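Local coordinates for putative (Helicobacter pylori, PDB 4O8S), which probably transfers nucleotides, as a nucleotidyltransferase-superfamily protein related to the AbiEii toxins of type IV toxin-antitoxin systems, at residues Leu2-Arg14 / Tyr34-Leu46. Residues are numbered along the deposited sequence; the frame is centred on the assembly and turned at random.
Sequences LSEQALNHEKLMR and YLGYGLNRFSEDL
The carboxylate of E10 is gripped at both oxygens: OE1 accepts from Y34 OH at 2.5 Å, and OE2 takes R14 NE at 3.2 Å in a salt bridge one helical turn on. This joins the N-terminal helix of the nucleotidyltransferase fold, 4-19, to the end of helix 29-36 and the loop that runs from it into strand 46-50. The two grips differ in direction. Y34 comes from above the carboxylate plane, 57° out of it, whereas OE2 receives R14 NE on its anti lone pair, close to the guanidinium plane. L35 CD2 sits over the centre of one face of the R14 guanidinium, 3.8 Å from CZ, and covers that face with a methyl group.

Towards the start of the helix, F42 pushes its ring between L2, A6 and E10. A6 CB lies over one face, a CH-pi contact 4.1 Å from the ring centroid, E10 CB stands at the edge, and the L2 methyls meet CD1 and CE1. With CG anti to the backbone N (chi1 -161°), F42 turns its ring towards the helix.

On the side facing the sheet, selenomethionine M13 bends at chi3, laying CE against S43 O and SE near L46 CD2. S43 OG itself bonds to T31. H9 links strand 82-91 to the loop ahead of strand 46-50: ND1 bonds to the hydroxyl of Y89, and at its other nitrogen, NE2 donates to E44 O, 2.8 Å away and nearly straight (N-H...O 166°), meeting a lone pair in the carbonyl plane.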
# COMPACT_ATOMS: atom_id res chain seq x y z
N LEU A 2 14.61 8.46 -10.40
CA LEU A 2 13.22 8.03 -10.68
C LEU A 2 12.92 8.72 -12.01
O LEU A 2 13.26 9.89 -12.19
CB LEU A 2 12.27 8.55 -9.60
CG LEU A 2 10.86 7.96 -9.42
CD1 LEU A 2 10.90 6.48 -9.09
CD2 LEU A 2 10.10 8.71 -8.33
N SER A 3 12.31 8.00 -12.96
CA SER A 3 12.12 8.58 -14.30
C SER A 3 11.27 9.87 -14.30
O SER A 3 10.56 10.16 -13.33
CB SER A 3 11.58 7.54 -15.30
OG SER A 3 10.18 7.34 -15.16
N GLU A 4 11.36 10.65 -15.37
CA GLU A 4 10.61 11.91 -15.47
C GLU A 4 9.11 11.61 -15.56
O GLU A 4 8.27 12.35 -15.02
CB GLU A 4 11.07 12.72 -16.68
CG GLU A 4 10.36 14.06 -16.88
CD GLU A 4 11.21 15.09 -17.62
OE1 GLU A 4 12.43 15.16 -17.37
OE2 GLU A 4 10.66 15.84 -18.46
N GLN A 5 8.79 10.52 -16.24
CA GLN A 5 7.43 10.03 -16.34
C GLN A 5 6.90 9.68 -14.93
O GLN A 5 5.80 10.07 -14.55
CB GLN A 5 7.40 8.81 -17.26
CG GLN A 5 6.08 8.05 -17.27
CD GLN A 5 6.16 6.74 -18.05
OE1 GLN A 5 6.94 6.60 -18.99
NE2 GLN A 5 5.35 5.76 -17.65
N ALA A 6 7.71 8.95 -14.16
CA ALA A 6 7.35 8.61 -12.79
C ALA A 6 7.19 9.87 -11.93
O ALA A 6 6.27 9.96 -11.10
CB ALA A 6 8.39 7.67 -12.18
N LEU A 7 8.09 10.84 -12.12
CA LEU A 7 8.06 12.09 -11.35
C LEU A 7 6.77 12.87 -11.55
O LEU A 7 6.20 13.41 -10.60
CB LEU A 7 9.25 12.99 -11.72
CG LEU A 7 10.66 12.65 -11.23
CD1 LEU A 7 11.62 13.81 -11.56
CD2 LEU A 7 10.69 12.34 -9.74
N ASN A 8 6.30 12.96 -12.79
CA ASN A 8 5.05 13.66 -13.03
C ASN A 8 3.87 12.87 -12.46
O ASN A 8 2.93 13.46 -11.91
CB ASN A 8 4.87 13.97 -14.51
CG ASN A 8 5.73 15.15 -14.94
OD1 ASN A 8 5.80 16.16 -14.24
ND2 ASN A 8 6.42 15.01 -16.06
N HIS A 9 3.95 11.55 -12.54
CA HIS A 9 2.94 10.68 -11.95
C HIS A 9 2.84 10.90 -10.43
O HIS A 9 1.74 11.09 -9.89
CB HIS A 9 3.26 9.21 -12.24
CG HIS A 9 2.13 8.27 -11.97
ND1 HIS A 9 0.99 8.24 -12.75
CD2 HIS A 9 1.96 7.32 -11.03
CE1 HIS A 9 0.17 7.31 -12.29
NE2 HIS A 9 0.73 6.73 -11.25
N GLU A 10 3.98 10.88 -9.75
CA GLU A 10 3.99 11.12 -8.30
C GLU A 10 3.41 12.48 -7.96
O GLU A 10 2.68 12.65 -6.98
CB GLU A 10 5.41 11.00 -7.72
CG GLU A 10 5.44 11.24 -6.20
CD GLU A 10 6.78 10.94 -5.53
OE1 GLU A 10 7.70 10.38 -6.19
OE2 GLU A 10 6.91 11.25 -4.32
N LYS A 11 3.75 13.48 -8.77
CA LYS A 11 3.27 14.84 -8.53
C LYS A 11 1.74 14.91 -8.63
O LYS A 11 1.08 15.59 -7.83
CB LYS A 11 3.91 15.79 -9.54
CG LYS A 11 3.40 17.22 -9.50
CD LYS A 11 3.99 17.99 -10.68
CE LYS A 11 3.72 19.48 -10.61
NZ LYS A 11 4.30 20.20 -11.80
N LEU A 12 1.17 14.21 -9.61
CA LEU A 12 -0.28 14.19 -9.74
C LEU A 12 -0.90 13.45 -8.58
O LEU A 12 -1.88 13.90 -8.01
CB LEU A 12 -0.71 13.56 -11.06
CG LEU A 12 -2.19 13.25 -11.25
CD1 LEU A 12 -3.06 14.50 -11.24
CD2 LEU A 12 -2.37 12.49 -12.57
N MSE A 13 -0.33 12.30 -8.22
CA MSE A 13 -0.87 11.53 -7.10
C MSE A 13 -0.89 12.35 -5.81
O MSE A 13 -1.91 12.38 -5.11
CB MSE A 13 -0.08 10.24 -6.89
CG MSE A 13 -0.23 9.24 -8.04
SE MSE A 13 0.47 7.48 -7.41
CE MSE A 13 2.33 7.96 -7.05
N ARG A 14 0.22 13.02 -5.50
CA ARG A 14 0.31 13.84 -4.28
C ARG A 14 -0.71 14.97 -4.22
O ARG A 14 -1.34 15.18 -3.19
CB ARG A 14 1.71 14.46 -4.14
CG ARG A 14 2.80 13.48 -3.73
CD ARG A 14 4.08 14.23 -3.29
NE ARG A 14 5.05 13.30 -2.71
CZ ARG A 14 5.06 12.95 -1.42
NH1 ARG A 14 4.16 13.45 -0.58
NH2 ARG A 14 5.98 12.09 -0.98
N TYR A 34 4.10 4.20 0.07
CA TYR A 34 5.02 5.02 -0.70
C TYR A 34 5.01 6.51 -0.36
O TYR A 34 6.08 7.11 -0.23
CB TYR A 34 4.78 4.84 -2.20
CG TYR A 34 5.69 5.69 -3.05
CD1 TYR A 34 7.05 5.40 -3.16
CD2 TYR A 34 5.20 6.79 -3.75
CE1 TYR A 34 7.90 6.18 -3.94
CE2 TYR A 34 6.05 7.58 -4.54
CZ TYR A 34 7.40 7.27 -4.63
OH TYR A 34 8.26 8.03 -5.40
N LEU A 35 3.82 7.10 -0.23
CA LEU A 35 3.70 8.54 0.00
C LEU A 35 3.84 8.86 1.49
O LEU A 35 4.27 9.95 1.87
CB LEU A 35 2.35 9.05 -0.48
CG LEU A 35 2.11 9.08 -2.00
CD1 LEU A 35 0.73 9.66 -2.32
CD2 LEU A 35 3.20 9.89 -2.68
N GLY A 36 3.44 7.92 2.34
CA GLY A 36 3.39 8.17 3.76
C GLY A 36 4.49 7.53 4.59
O GLY A 36 4.87 8.07 5.63
N TYR A 37 5.01 6.38 4.17
CA TYR A 37 5.86 5.62 5.08
C TYR A 37 7.25 5.25 4.57
O TYR A 37 7.93 4.44 5.20
CB TYR A 37 5.12 4.39 5.58
CG TYR A 37 3.83 4.71 6.32
CD1 TYR A 37 3.85 5.31 7.58
CD2 TYR A 37 2.58 4.41 5.76
CE1 TYR A 37 2.68 5.59 8.26
CE2 TYR A 37 1.40 4.69 6.43
CZ TYR A 37 1.45 5.28 7.68
OH TYR A 37 0.29 5.55 8.37
N GLY A 38 7.66 5.83 3.45
CA GLY A 38 9.02 5.65 2.97
C GLY A 38 9.32 4.37 2.21
O GLY A 38 10.48 3.93 2.12
N LEU A 39 8.29 3.74 1.65
CA LEU A 39 8.51 2.53 0.86
C LEU A 39 9.56 2.78 -0.22
O LEU A 39 9.51 3.80 -0.92
CB LEU A 39 7.19 2.08 0.21
CG LEU A 39 7.23 0.81 -0.65
CD1 LEU A 39 7.49 -0.42 0.20
CD2 LEU A 39 5.89 0.65 -1.41
N ASN A 40 10.51 1.86 -0.38
CA ASN A 40 11.60 2.08 -1.33
C ASN A 40 11.43 1.37 -2.68
O ASN A 40 12.38 0.84 -3.26
CB ASN A 40 12.96 1.73 -0.70
CG ASN A 40 13.04 0.29 -0.27
OD1 ASN A 40 12.01 -0.33 0.06
ND2 ASN A 40 14.24 -0.28 -0.30
N ARG A 41 10.19 1.36 -3.18
CA ARG A 41 9.92 1.01 -4.57
C ARG A 41 8.81 1.96 -4.96
O ARG A 41 8.13 2.51 -4.08
CB ARG A 41 9.45 -0.45 -4.70
CG ARG A 41 8.07 -0.72 -4.06
CD ARG A 41 7.56 -2.11 -4.44
NE ARG A 41 6.24 -2.40 -3.88
CZ ARG A 41 5.10 -1.98 -4.44
NH1 ARG A 41 5.14 -1.27 -5.55
NH2 ARG A 41 3.92 -2.28 -3.88
N PHE A 42 8.65 2.21 -6.25
CA PHE A 42 7.59 3.08 -6.73
C PHE A 42 6.24 2.38 -6.64
O PHE A 42 6.17 1.14 -6.56
CB PHE A 42 7.87 3.47 -8.19
CG PHE A 42 7.12 4.69 -8.64
CD1 PHE A 42 7.16 5.87 -7.89
CD2 PHE A 42 6.39 4.68 -9.83
CE1 PHE A 42 6.47 7.01 -8.32
CE2 PHE A 42 5.71 5.82 -10.26
CZ PHE A 42 5.75 6.98 -9.50
N SER A 43 5.17 3.18 -6.64
CA SER A 43 3.79 2.68 -6.59
C SER A 43 2.94 3.61 -7.45
O SER A 43 3.11 4.82 -7.39
CB SER A 43 3.27 2.73 -5.15
OG SER A 43 2.10 1.94 -4.97
N GLU A 44 2.01 3.07 -8.24
CA GLU A 44 1.34 3.89 -9.25
C GLU A 44 -0.18 4.04 -9.11
O GLU A 44 -0.76 4.89 -9.77
CB GLU A 44 1.64 3.36 -10.67
CG GLU A 44 3.02 2.77 -10.88
CD GLU A 44 3.11 1.94 -12.16
OE1 GLU A 44 2.47 0.86 -12.23
OE2 GLU A 44 3.82 2.36 -13.10
N ASP A 45 -0.84 3.20 -8.32
CA ASP A 45 -2.30 3.27 -8.18
C ASP A 45 -2.71 4.00 -6.89
O ASP A 45 -1.97 3.98 -5.91
CB ASP A 45 -2.91 1.86 -8.19
CG ASP A 45 -2.59 1.09 -9.47
OD1 ASP A 45 -2.41 1.74 -10.53
OD2 ASP A 45 -2.52 -0.17 -9.41
N LEU A 46 -3.89 4.63 -6.88
CA LEU A 46 -4.38 5.21 -5.64
C LEU A 46 -5.57 4.40 -5.13
O LEU A 46 -6.53 4.13 -5.90
CB LEU A 46 -4.78 6.68 -5.83
CG LEU A 46 -3.69 7.73 -6.08
CD1 LEU A 46 -4.35 9.07 -6.33
CD2 LEU A 46 -2.76 7.83 -4.88